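PKS (Streptomyces albus, PDB 4OQJ) probably condenses acyl units on acyl carrier proteins as a ketosynthase-containing module of the AT-less type I polyketide synthase that makes oxazolomycin. Local coordinates at residues L494-R507 with W680-L694. Numbering follows the deposited sequence.
Sequences LDLSAVAQTLALGR and WTVFHQGEPVRRVPL
Gln501 and Thr502, neighbours on helix 496-505, tie that helix to the extended chain 688-694, which runs over one side of it, in the alpha/beta region that flanks the thiolase-fold ketosynthase; helix 680-684, just before, is roughly antiparallel to 496-505 (156° between the segment axes). A glutamine suits its place because one amide serves two backbone groups: OE1 accepts from Arg690 N at 2.9 Å, nearly straight at 168°, while NE2 donates to Pro688 O at 3.1 Å. Thr502 OG1 serves in both senses, accepting from Val692 N at 3.1 Å and donating to Ala498 O at 2.7 Å. With OG1 anti to the carbonyl carbon (chi1 -59°), the hydroxyl faces Val692 N and the methyl CG2 is turned to Leu694 CD1. Ala498, with only a methyl, lets the chain come close: its CB lies 3.4 Å from Arg690 O. Farther along, Ala504 CB sits over one face of the Trp680 indole in a CH-pi contact, Leu505 CD1 meets Val689 CG1 tip to tip, and Gln501 CG lies 3.6 Å from His684 ND1. Water 1 joins Arg691 NH2 to Leu505 O.

Farther out, strand 465-471 and helix 474-490 pack against the helix. Arg691 NE donates to Gly122 O, and its guanidinium makes a cation-pi contact with Tyr123. Glu687 OE1 is salt-bridged to Arg465, while OE2 accepts from His684 ND1 at 2.9 Å on its anti side, 23° out of the carboxylate plane.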
# COMPACT_ATOMS: atom_id res chain seq x y z
N LEU A 494 13.28 -15.69 33.56
CA LEU A 494 13.21 -14.27 33.23
C LEU A 494 14.24 -13.51 34.05
O LEU A 494 14.41 -13.77 35.24
CB LEU A 494 11.82 -13.70 33.49
CG LEU A 494 10.74 -13.91 32.42
CD1 LEU A 494 9.37 -13.48 32.95
CD2 LEU A 494 11.08 -13.15 31.15
N ASP A 495 14.93 -12.58 33.41
CA ASP A 495 15.84 -11.68 34.11
C ASP A 495 15.06 -10.51 34.71
O ASP A 495 14.38 -9.79 33.98
CB ASP A 495 16.92 -11.19 33.15
CG ASP A 495 18.07 -10.50 33.86
OD1 ASP A 495 17.92 -10.12 35.04
OD2 ASP A 495 19.13 -10.33 33.22
N LEU A 496 15.15 -10.31 36.02
CA LEU A 496 14.41 -9.22 36.68
C LEU A 496 14.70 -7.87 36.02
O LEU A 496 13.82 -7.01 35.92
CB LEU A 496 14.77 -9.16 38.16
CG LEU A 496 13.97 -8.13 38.96
CD1 LEU A 496 12.50 -8.52 39.00
CD2 LEU A 496 14.54 -7.97 40.37
N SER A 497 15.94 -7.69 35.59
CA SER A 497 16.38 -6.49 34.89
C SER A 497 15.51 -6.22 33.67
O SER A 497 14.99 -5.11 33.48
CB SER A 497 17.83 -6.64 34.46
OG SER A 497 18.69 -6.44 35.57
N ALA A 498 15.39 -7.24 32.84
CA ALA A 498 14.64 -7.12 31.59
C ALA A 498 13.17 -6.84 31.87
O ALA A 498 12.54 -6.05 31.16
CB ALA A 498 14.79 -8.40 30.77
N VAL A 499 12.64 -7.47 32.92
CA VAL A 499 11.26 -7.24 33.31
C VAL A 499 11.08 -5.77 33.71
O VAL A 499 10.12 -5.12 33.27
CB VAL A 499 10.84 -8.17 34.46
CG1 VAL A 499 9.49 -7.78 35.01
CG2 VAL A 499 10.80 -9.61 33.98
N ALA A 500 12.00 -5.26 34.52
CA ALA A 500 11.92 -3.88 35.00
C ALA A 500 12.04 -2.90 33.85
O ALA A 500 11.28 -1.95 33.78
CB ALA A 500 13.01 -3.60 36.03
N GLN A 501 12.99 -3.15 32.95
CA GLN A 501 13.22 -2.26 31.82
C GLN A 501 12.02 -2.24 30.88
O GLN A 501 11.57 -1.17 30.45
CB GLN A 501 14.46 -2.70 31.05
CG GLN A 501 15.79 -2.48 31.80
CD GLN A 501 16.96 -3.24 31.17
OE1 GLN A 501 16.76 -4.22 30.44
NE2 GLN A 501 18.17 -2.79 31.45
N THR A 502 11.52 -3.42 30.56
CA THR A 502 10.40 -3.53 29.63
C THR A 502 9.19 -2.78 30.19
O THR A 502 8.52 -2.05 29.49
CB THR A 502 10.04 -4.98 29.38
OG1 THR A 502 11.18 -5.65 28.83
CG2 THR A 502 8.85 -5.10 28.41
N LEU A 503 8.94 -2.96 31.48
CA LEU A 503 7.79 -2.33 32.12
C LEU A 503 7.92 -0.80 32.16
O LEU A 503 6.92 -0.10 32.01
CB LEU A 503 7.63 -2.87 33.53
CG LEU A 503 7.09 -4.30 33.69
CD1 LEU A 503 7.20 -4.72 35.15
CD2 LEU A 503 5.65 -4.42 33.21
N ALA A 504 9.14 -0.31 32.37
CA ALA A 504 9.40 1.12 32.52
C ALA A 504 9.41 1.84 31.18
O ALA A 504 8.95 2.97 31.08
CB ALA A 504 10.74 1.35 33.24
N LEU A 505 9.95 1.17 30.16
CA LEU A 505 10.19 1.79 28.86
C LEU A 505 9.15 1.41 27.82
O LEU A 505 8.96 2.11 26.83
CB LEU A 505 11.57 1.40 28.33
CG LEU A 505 12.77 1.86 29.17
CD1 LEU A 505 13.99 1.08 28.73
CD2 LEU A 505 13.01 3.37 29.02
N GLY A 506 8.45 0.30 28.05
CA GLY A 506 7.67 -0.34 27.01
C GLY A 506 6.19 -0.43 27.28
O GLY A 506 5.49 -1.21 26.64
N ARG A 507 5.72 0.39 28.22
CA ARG A 507 4.30 0.39 28.60
C ARG A 507 3.79 1.82 28.65
O ARG A 507 4.50 2.72 29.09
CB ARG A 507 4.12 -0.29 29.96
CG ARG A 507 4.37 -1.79 29.93
CD ARG A 507 3.22 -2.49 29.22
NE ARG A 507 3.35 -3.94 29.14
CZ ARG A 507 4.13 -4.58 28.28
NH1 ARG A 507 4.92 -3.89 27.45
NH2 ARG A 507 4.14 -5.91 28.25
N TRP A 680 12.55 7.51 32.21
CA TRP A 680 13.03 6.14 32.34
C TRP A 680 14.15 5.83 31.35
O TRP A 680 14.95 4.94 31.60
CB TRP A 680 11.88 5.17 32.16
CG TRP A 680 10.92 5.25 33.28
CD1 TRP A 680 9.66 5.73 33.23
CD2 TRP A 680 11.16 4.84 34.64
NE1 TRP A 680 9.08 5.64 34.47
CE2 TRP A 680 9.98 5.10 35.36
CE3 TRP A 680 12.25 4.28 35.32
CZ2 TRP A 680 9.85 4.83 36.73
CZ3 TRP A 680 12.13 4.00 36.67
CH2 TRP A 680 10.94 4.28 37.36
N THR A 681 14.22 6.58 30.26
CA THR A 681 15.32 6.41 29.32
C THR A 681 16.63 6.83 29.96
O THR A 681 17.63 6.10 29.89
CB THR A 681 15.11 7.21 28.02
OG1 THR A 681 13.97 6.68 27.34
CG2 THR A 681 16.31 7.10 27.10
N VAL A 682 16.62 7.98 30.63
CA VAL A 682 17.81 8.42 31.34
C VAL A 682 18.11 7.47 32.50
O VAL A 682 19.26 7.13 32.78
CB VAL A 682 17.67 9.86 31.88
CG1 VAL A 682 18.92 10.26 32.66
CG2 VAL A 682 17.44 10.83 30.73
N PHE A 683 17.06 7.04 33.20
CA PHE A 683 17.24 6.15 34.33
C PHE A 683 17.98 4.86 33.97
O PHE A 683 18.80 4.38 34.75
CB PHE A 683 15.88 5.80 34.93
CG PHE A 683 15.97 5.01 36.19
CD1 PHE A 683 16.36 5.61 37.37
CD2 PHE A 683 15.65 3.66 36.19
CE1 PHE A 683 16.44 4.89 38.54
CE2 PHE A 683 15.73 2.93 37.37
CZ PHE A 683 16.12 3.54 38.54
N HIS A 684 17.68 4.31 32.79
CA HIS A 684 18.27 3.03 32.35
C HIS A 684 19.49 3.20 31.42
O HIS A 684 20.03 2.20 30.94
CB HIS A 684 17.20 2.18 31.66
CG HIS A 684 16.19 1.61 32.61
ND1 HIS A 684 16.49 0.58 33.48
CD2 HIS A 684 14.90 1.94 32.85
CE1 HIS A 684 15.43 0.30 34.20
NE2 HIS A 684 14.45 1.11 33.84
N GLN A 685 19.90 4.44 31.18
CA GLN A 685 21.09 4.77 30.36
C GLN A 685 22.30 3.85 30.50
O GLN A 685 22.77 3.26 29.52
CB GLN A 685 21.58 6.17 30.71
CG GLN A 685 21.28 7.23 29.69
CD GLN A 685 21.64 8.62 30.21
OE1 GLN A 685 22.32 8.76 31.24
NE2 GLN A 685 21.19 9.64 29.51
N GLY A 686 22.82 3.75 31.72
CA GLY A 686 24.11 3.14 31.95
C GLY A 686 24.18 1.63 31.76
O GLY A 686 25.21 1.02 32.08
N GLU A 687 23.11 1.03 31.25
CA GLU A 687 23.04 -0.42 31.12
C GLU A 687 22.43 -0.82 29.78
O GLU A 687 21.69 -0.06 29.17
CB GLU A 687 22.24 -1.03 32.28
CG GLU A 687 20.90 -0.36 32.56
CD GLU A 687 20.20 -0.95 33.78
OE1 GLU A 687 20.73 -1.94 34.35
OE2 GLU A 687 19.13 -0.43 34.17
N PRO A 688 22.78 -2.03 29.30
CA PRO A 688 22.10 -2.56 28.12
C PRO A 688 20.67 -2.94 28.45
O PRO A 688 20.41 -3.64 29.43
CB PRO A 688 22.94 -3.79 27.76
CG PRO A 688 23.54 -4.22 29.05
CD PRO A 688 23.81 -2.95 29.81
N VAL A 689 19.74 -2.47 27.63
CA VAL A 689 18.32 -2.77 27.80
C VAL A 689 17.97 -4.04 27.01
O VAL A 689 18.43 -4.22 25.89
CB VAL A 689 17.46 -1.59 27.32
CG1 VAL A 689 15.99 -1.96 27.32
CG2 VAL A 689 17.72 -0.36 28.19
N ARG A 690 17.18 -4.92 27.62
CA ARG A 690 16.65 -6.08 26.92
C ARG A 690 15.13 -6.10 27.05
O ARG A 690 14.60 -6.28 28.14
CB ARG A 690 17.23 -7.37 27.49
CG ARG A 690 18.73 -7.51 27.31
CD ARG A 690 19.08 -7.97 25.91
NE ARG A 690 20.52 -8.21 25.80
CZ ARG A 690 21.43 -7.26 25.59
NH1 ARG A 690 22.71 -7.58 25.51
NH2 ARG A 690 21.06 -5.99 25.47
N ARG A 691 14.43 -5.90 25.94
CA ARG A 691 12.98 -5.94 25.94
C ARG A 691 12.48 -7.38 25.80
O ARG A 691 12.96 -8.13 24.95
CB ARG A 691 12.42 -5.09 24.79
CG ARG A 691 12.53 -3.63 25.08
CD ARG A 691 12.23 -2.82 23.86
NE ARG A 691 12.12 -1.41 24.18
CZ ARG A 691 13.15 -0.59 24.35
NH1 ARG A 691 14.39 -1.04 24.26
NH2 ARG A 691 12.93 0.68 24.63
N VAL A 692 11.51 -7.77 26.63
CA VAL A 692 11.02 -9.16 26.62
C VAL A 692 9.50 -9.18 26.66
O VAL A 692 8.87 -8.27 27.21
CB VAL A 692 11.57 -9.97 27.81
CG1 VAL A 692 13.09 -10.04 27.75
CG2 VAL A 692 11.14 -9.36 29.15
N PRO A 693 8.89 -10.25 26.10
CA PRO A 693 7.43 -10.38 26.15
C PRO A 693 6.87 -10.48 27.56
O PRO A 693 7.29 -11.36 28.32
CB PRO A 693 7.17 -11.68 25.37
CG PRO A 693 8.36 -11.88 24.54
CD PRO A 693 9.51 -11.34 25.33
N LEU A 694 5.95 -9.59 27.92
CA LEU A 694 5.25 -9.66 29.19
C LEU A 694 3.76 -9.53 28.88
O LEU A 694 3.41 -9.22 27.75
CB LEU A 694 5.70 -8.55 30.13
CG LEU A 694 7.17 -8.57 30.52
CD1 LEU A 694 7.55 -7.28 31.21
CD2 LEU A 694 7.46 -9.74 31.44
O HOH W 1 10.11 2.03 24.44
O HOH W 2 6.41 -7.08 26.76